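Local coordinates for iron-sulfur cluster assembly scaffold protein IscU (Streptococcus pyogenes, PDB 1SU0) that probably serves as the scaffold on which iron-sulfur clusters are assembled with IscS before passing to other proteins, and binds a zinc ion, probably in place of a cluster, at residues A15-R20 and L109-L114; A89-F94 and L130-L135; A116-A119 and R124-C127. All blocks are in the same frame, centred on the assembly; numbering follows the deposited sequence.

Contact 1: A15-R20 and L109-L114; sequences ADHSKR and LGEAEL
His17 reaches from the last turn of helix 8-19 to Glu111, and a single hydrogen bond carries the contact. Ring nitrogen NE2 of His17 donates to OE1 of Glu111 across 2.6 Å, with an N-H...O angle of 152°. The acceptor sits almost in the imidazole plane, at the edge that carries NE2, and that nitrogen meets it nearly along the C-O bond of the carboxylate. Ring and carboxylate are strongly twisted against each other, their planes 69° apart, so the two flat groups share an edge contact and do not stack. The rest of Glu111 takes little part: its CB stands 4.0 Å from His17 NE2. From CG outward the Glu111 chain is extended, which carries the carboxylate past CB to the ring edge.

Further out, the other ring nitrogen of His17, ND1, is hydrogen-bonded to Ser73 OG on helix 66-79. With both nitrogens engaged, the rotation of the imidazole is fixed from two sides. Met74 and Asp77 of the same helix touch the His17 side chain, and the ring of His22 meets it at a steep angle. Glu111 in turn rests on Val13, one turn before His17 on helix 8-19.

The imidazole is buried while the carboxylate is exposed, so the bond runs from the interior toward the surface. It joins helix 8-19 to the 3-10 segment 109-114 across a small interface. A carboxylate at NE2 would be expected to stabilise positive charge on the histidine, although the geometry also suits a neutral ring protonated at NE2.

Contact 2: A89-F94 and L130-L135; sequences ALADIF and LAWNAL
Helices 84-97 and 122-139 run nearly antiparallel here, the axes of these short segments 10.0 Å apart at closest approach with 156° between their directions, and the backbones come nearest at Ala91 and Trp132. From helix 122-139, Trp132 makes nearly the whole contact, against Phe94, Ala91 and Leu90. Its indole slides between the helices and meets Phe94 in a face-to-face stack: the phenyl and the five-membered ring have centroids 4.0 Å apart and planes inclined by 25°. Trp132 NE1 stands over the middle of the phenyl ring, whereas Phe94 CG, 3.4 Å from that NE1, lies toward the rim of the indole. Phe94 CB follows it over the same five-membered ring in a CH-pi contact. With CG of Phe94 anti to the backbone N (chi1 -176°), the phenyl is carried toward the partner helix, over the nitrogen-bearing side of the indole.

The benzo half of Trp132 lies against the backbone of helix 84-97. CE3 is 3.5 Å from Ala91 CA and 3.8 Å from Ala91 CB, an approach that the small side chain permits. One residue earlier, Leu90 CB packs at 4.0 Å from Trp132 CZ3, coming obliquely to the ring. No hydrogen bond crosses the contact; it is a buried, apolar interface.

Around it, helix 66-79 packs against both partners: Ser71 touches Phe94, Met75 touches Trp132 and Val79 touches Leu135. Strand 33-36 takes Leu130, Asn133 and Ala134 of helix 122-139 onto Leu35, so this helix links the three-stranded sheet to helix 84-97.

Contact 3: A116-A119 and R124-C127; sequences AGVA and RIKC. With ZN (zinc ion), chain B.
Cys127 SG binds the zinc ion at 2.2 Å, from the early part of helix 122-139, and the turn just before it is where segment 116-119 packs. Asp42 OD1 and Cys65 SG hold the same metal, and Cys40 also belongs to the site.

Two residues of the same helix turn meet the 3-10 segment. No hydrogen bond crosses, and the helix side offers only carbon atoms. Val118 points toward the helix, and its CB lies 4.2 Å from Arg124 CB. Beyond that carbon the arginine bends away from Val118 and touches Cys65 and Ile67, so its aliphatic base serves the packing and its outer part reaches the metal-site side. Ile125 sends its ethyl branch back across the gap. CG1 lies beside the backbone N, anti to the carbonyl carbon (chi1 -53°), and a further bend at chi2 brings CD1 over to the 3-10 segment. There CD1 presses closely on Val118 O at 3.1 Å, short for a methyl against a carbonyl oxygen, and also lies 3.7 Å from Ala119 CA and 4.2 Å from Val118 CG2.

At the helix backbone, Ile125 O is hydrogen-bonded to Ser128 OG, and Cys127 O to Ser68 OG, the latter tying the metal-binding turn to helix 66-79.

A zinc held by cysteines and an aspartate is the metal site of this IscU, where the ion probably stands in for an iron-sulfur centre.

Overall arrangement
Contact 2 is the core of the three, wholly buried and apolar, while contacts 1 and 3 are partly buried. Their chemistry follows their place: a stacked aromatic pair between two helices inside, a histidine-carboxylate bond toward the surface in contact 1, and aliphatic packing beside a zinc ligand in contact 3. Helix 122-139 serves both contacts 2 and 3, and the connection between helices 84-97 and 122-139 supplies segments 109-114 and 116-119. Contacts 1 and 2 also touch directly, as Leu109 CD2 lies 3.6 Å from Ile93 CG2. Contact 3 meets the others only through adjoining sequence, and alone contains a metal ligand.

Contact 1: A15-R20 and L109-L114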
# COMPACT_ATOMS: atom_id res chain seq x y z
N ALA A 15 14.08 0.76 1.53
CA ALA A 15 14.48 1.68 2.59
C ALA A 15 13.94 3.10 2.42
O ALA A 15 13.49 3.70 3.39
CB ALA A 15 15.98 1.71 2.73
N ASP A 16 13.96 3.60 1.19
CA ASP A 16 13.46 4.94 0.88
C ASP A 16 11.99 5.06 1.13
O ASP A 16 11.53 6.12 1.53
CB ASP A 16 13.71 5.27 -0.60
CG ASP A 16 13.25 6.70 -0.98
OD1 ASP A 16 13.86 7.68 -0.50
OD2 ASP A 16 12.26 6.92 -1.72
N HIS A 17 11.23 3.99 0.87
CA HIS A 17 9.80 4.03 1.09
C HIS A 17 9.48 3.97 2.59
O HIS A 17 8.44 4.46 3.02
CB HIS A 17 9.10 2.89 0.34
CG HIS A 17 8.80 3.20 -1.09
ND1 HIS A 17 7.81 4.09 -1.46
CD2 HIS A 17 9.33 2.73 -2.24
CE1 HIS A 17 7.78 4.19 -2.77
NE2 HIS A 17 8.68 3.36 -3.28
N SER A 18 10.33 3.34 3.39
CA SER A 18 10.07 3.20 4.82
C SER A 18 10.55 4.43 5.58
O SER A 18 9.91 4.87 6.51
CB SER A 18 10.74 1.95 5.38
OG SER A 18 12.04 1.78 4.83
N LYS A 19 11.68 4.98 5.18
CA LYS A 19 12.26 6.12 5.88
C LYS A 19 11.65 7.45 5.40
O LYS A 19 11.36 8.32 6.20
CB LYS A 19 13.78 6.13 5.73
CG LYS A 19 14.52 4.99 6.44
CD LYS A 19 15.94 4.79 5.83
CE LYS A 19 16.77 3.69 6.54
NZ LYS A 19 18.13 3.46 5.88
N ARG A 20 11.43 7.58 4.10
CA ARG A 20 10.88 8.81 3.51
C ARG A 20 9.61 8.52 2.69
O ARG A 20 9.60 8.70 1.45
CB ARG A 20 11.94 9.47 2.64
CG ARG A 20 11.62 10.88 2.17
CD ARG A 20 12.76 11.54 1.37
NE ARG A 20 12.30 12.14 0.11
CZ ARG A 20 12.74 13.30 -0.38
NH1 ARG A 20 13.66 14.03 0.26
NH2 ARG A 20 12.25 13.75 -1.53
N LEU A 109 1.91 -2.97 -10.23
CA LEU A 109 2.02 -2.62 -8.82
C LEU A 109 3.15 -1.63 -8.63
O LEU A 109 3.27 -1.04 -7.56
CB LEU A 109 2.35 -3.87 -8.03
CG LEU A 109 1.33 -4.65 -7.23
CD1 LEU A 109 -0.06 -4.38 -7.65
CD2 LEU A 109 1.65 -6.16 -7.23
N GLY A 110 4.00 -1.47 -9.66
CA GLY A 110 5.16 -0.59 -9.60
C GLY A 110 6.20 -1.04 -8.58
O GLY A 110 6.56 -2.21 -8.53
N GLU A 111 6.69 -0.12 -7.75
CA GLU A 111 7.74 -0.49 -6.81
C GLU A 111 7.24 -1.44 -5.71
O GLU A 111 8.03 -2.17 -5.17
CB GLU A 111 8.46 0.74 -6.24
CG GLU A 111 9.44 1.37 -7.22
CD GLU A 111 9.95 2.74 -6.77
OE1 GLU A 111 9.92 3.01 -5.57
OE2 GLU A 111 10.36 3.55 -7.61
N ALA A 112 5.96 -1.45 -5.39
CA ALA A 112 5.36 -2.48 -4.53
C ALA A 112 5.67 -3.90 -4.99
O ALA A 112 5.56 -4.85 -4.24
CB ALA A 112 3.86 -2.31 -4.46
N GLU A 113 6.04 -4.06 -6.25
CA GLU A 113 6.38 -5.36 -6.76
C GLU A 113 7.58 -5.97 -6.03
O GLU A 113 7.76 -7.18 -6.02
CB GLU A 113 6.66 -5.26 -8.25
CG GLU A 113 6.70 -6.59 -8.93
CD GLU A 113 7.09 -6.51 -10.40
OE1 GLU A 113 7.18 -7.60 -11.01
OE2 GLU A 113 7.34 -5.38 -10.94
N LEU A 114 8.38 -5.10 -5.41
CA LEU A 114 9.53 -5.49 -4.62
C LEU A 114 9.20 -6.23 -3.36
O LEU A 114 10.09 -6.79 -2.73
CB LEU A 114 10.35 -4.24 -4.25
CG LEU A 114 11.01 -3.51 -5.44
CD1 LEU A 114 11.93 -2.43 -4.94
CD2 LEU A 114 11.76 -4.46 -6.37

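Contact 2: A89-F94 and L130-L135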
# COMPACT_ATOMS: atom_id res chain seq x y z
N ALA A 89 -8.56 -4.04 -8.03
CA ALA A 89 -7.94 -5.14 -8.76
C ALA A 89 -6.46 -5.25 -8.38
O ALA A 89 -5.96 -6.35 -8.21
CB ALA A 89 -8.10 -4.94 -10.25
N LEU A 90 -5.79 -4.12 -8.24
CA LEU A 90 -4.40 -4.08 -7.85
C LEU A 90 -4.22 -4.66 -6.45
O LEU A 90 -3.30 -5.43 -6.19
CB LEU A 90 -3.89 -2.65 -7.88
CG LEU A 90 -3.76 -2.06 -9.27
CD1 LEU A 90 -3.32 -0.64 -9.12
CD2 LEU A 90 -2.72 -2.82 -10.08
N ALA A 91 -5.14 -4.30 -5.56
CA ALA A 91 -5.18 -4.81 -4.21
C ALA A 91 -5.24 -6.31 -4.23
O ALA A 91 -4.50 -6.98 -3.52
CB ALA A 91 -6.37 -4.21 -3.47
N ASP A 92 -6.12 -6.84 -5.06
CA ASP A 92 -6.21 -8.27 -5.23
C ASP A 92 -4.90 -8.84 -5.76
O ASP A 92 -4.46 -9.87 -5.30
CB ASP A 92 -7.39 -8.63 -6.16
CG ASP A 92 -8.75 -8.54 -5.43
OD1 ASP A 92 -9.73 -9.00 -6.04
OD2 ASP A 92 -8.95 -8.06 -4.28
N ILE A 93 -4.28 -8.15 -6.72
CA ILE A 93 -3.00 -8.58 -7.30
C ILE A 93 -1.89 -8.62 -6.26
O ILE A 93 -1.09 -9.56 -6.22
CB ILE A 93 -2.58 -7.67 -8.50
CG1 ILE A 93 -3.44 -7.98 -9.74
CG2 ILE A 93 -1.12 -7.86 -8.88
CD1 ILE A 93 -3.53 -6.83 -10.74
N PHE A 94 -1.84 -7.61 -5.43
CA PHE A 94 -0.83 -7.52 -4.40
C PHE A 94 -0.99 -8.64 -3.36
O PHE A 94 -0.07 -9.40 -3.06
CB PHE A 94 -0.93 -6.17 -3.70
CG PHE A 94 0.14 -5.97 -2.68
CD1 PHE A 94 1.32 -5.36 -3.02
CD2 PHE A 94 -0.02 -6.43 -1.39
CE1 PHE A 94 2.31 -5.20 -2.10
CE2 PHE A 94 0.96 -6.28 -0.47
CZ PHE A 94 2.13 -5.66 -0.82
N LEU A 130 -1.92 -4.14 4.99
CA LEU A 130 -2.64 -3.15 5.77
C LEU A 130 -3.08 -1.93 4.96
O LEU A 130 -4.25 -1.54 4.98
CB LEU A 130 -1.80 -2.70 6.99
CG LEU A 130 -2.39 -1.67 7.98
CD1 LEU A 130 -3.82 -1.93 8.37
CD2 LEU A 130 -1.54 -1.64 9.24
N ALA A 131 -2.14 -1.33 4.25
CA ALA A 131 -2.44 -0.14 3.45
C ALA A 131 -3.48 -0.45 2.37
O ALA A 131 -4.43 0.32 2.15
CB ALA A 131 -1.21 0.37 2.82
N TRP A 132 -3.29 -1.59 1.72
CA TRP A 132 -4.20 -1.99 0.66
C TRP A 132 -5.63 -2.11 1.17
O TRP A 132 -6.55 -1.70 0.50
CB TRP A 132 -3.71 -3.28 0.02
CG TRP A 132 -2.46 -3.07 -0.74
CD1 TRP A 132 -1.19 -3.29 -0.30
CD2 TRP A 132 -2.35 -2.53 -2.05
NE1 TRP A 132 -0.29 -2.92 -1.26
CE2 TRP A 132 -0.97 -2.47 -2.36
CE3 TRP A 132 -3.27 -2.09 -3.02
CZ2 TRP A 132 -0.50 -2.00 -3.58
CZ3 TRP A 132 -2.79 -1.60 -4.23
CH2 TRP A 132 -1.43 -1.57 -4.51
N ASN A 133 -5.79 -2.63 2.38
CA ASN A 133 -7.12 -2.83 2.98
C ASN A 133 -7.72 -1.53 3.48
O ASN A 133 -8.94 -1.39 3.52
CB ASN A 133 -7.05 -3.87 4.09
CG ASN A 133 -6.55 -5.23 3.59
OD1 ASN A 133 -6.39 -6.17 4.36
ND2 ASN A 133 -6.26 -5.32 2.28
N ALA A 134 -6.89 -0.57 3.83
CA ALA A 134 -7.38 0.76 4.21
C ALA A 134 -7.84 1.47 2.95
O ALA A 134 -8.70 2.35 3.00
CB ALA A 134 -6.31 1.58 4.94
N LEU A 135 -7.26 1.08 1.82
CA LEU A 135 -7.70 1.57 0.54
C LEU A 135 -9.05 0.96 0.20
O LEU A 135 -9.97 1.68 -0.15
CB LEU A 135 -6.68 1.24 -0.55
CG LEU A 135 -7.05 1.74 -1.94
CD1 LEU A 135 -7.36 3.22 -1.91
CD2 LEU A 135 -5.92 1.47 -2.90

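Contact 3: A116-A119 and R124-C127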
# COMPACT_ATOMS: atom_id res chain seq x y z
N ALA A 116 7.21 -8.81 -3.28
CA ALA A 116 6.94 -10.21 -3.57
C ALA A 116 7.55 -11.15 -2.52
O ALA A 116 6.99 -12.20 -2.20
CB ALA A 116 7.43 -10.56 -4.95
N GLY A 117 8.70 -10.77 -1.97
CA GLY A 117 9.39 -11.60 -1.01
C GLY A 117 8.70 -11.83 0.32
O GLY A 117 9.15 -12.66 1.10
N VAL A 118 7.62 -11.10 0.61
CA VAL A 118 6.98 -11.23 1.92
C VAL A 118 6.10 -12.48 1.98
O VAL A 118 5.72 -12.90 3.08
CB VAL A 118 6.17 -9.98 2.36
CG1 VAL A 118 6.92 -8.67 2.04
CG2 VAL A 118 4.84 -9.98 1.77
N ALA A 119 5.81 -13.07 0.82
CA ALA A 119 5.08 -14.34 0.80
C ALA A 119 5.85 -15.43 1.56
O ALA A 119 5.27 -16.40 2.02
CB ALA A 119 4.76 -14.79 -0.64
N ARG A 124 4.58 -11.29 8.09
CA ARG A 124 4.72 -10.06 7.33
C ARG A 124 3.60 -9.80 6.29
O ARG A 124 3.41 -8.66 5.83
CB ARG A 124 6.08 -10.05 6.59
CG ARG A 124 7.32 -10.25 7.48
CD ARG A 124 7.50 -9.16 8.48
NE ARG A 124 8.66 -9.34 9.33
CZ ARG A 124 9.16 -8.38 10.11
NH1 ARG A 124 8.61 -7.18 10.11
NH2 ARG A 124 10.22 -8.61 10.88
N ILE A 125 2.88 -10.85 5.90
CA ILE A 125 1.78 -10.72 4.95
C ILE A 125 0.87 -9.56 5.35
O ILE A 125 0.63 -8.63 4.56
CB ILE A 125 0.95 -12.02 4.86
CG1 ILE A 125 1.83 -13.25 4.58
CG2 ILE A 125 -0.15 -11.88 3.80
CD1 ILE A 125 2.62 -13.18 3.36
N LYS A 126 0.39 -9.59 6.59
CA LYS A 126 -0.55 -8.58 7.08
C LYS A 126 0.13 -7.21 7.31
O LYS A 126 -0.54 -6.18 7.27
CB LYS A 126 -1.27 -9.08 8.34
CG LYS A 126 -2.59 -8.36 8.69
CD LYS A 126 -3.73 -8.69 7.70
CE LYS A 126 -4.81 -9.57 8.35
NZ LYS A 126 -4.40 -11.02 8.34
N CYS A 127 1.44 -7.19 7.52
CA CYS A 127 2.17 -5.92 7.56
C CYS A 127 2.02 -5.22 6.19
O CYS A 127 1.65 -4.04 6.07
CB CYS A 127 3.66 -6.15 7.89
SG CYS A 127 3.99 -6.96 9.51
ZN ZN B . 4.45 -5.11 10.70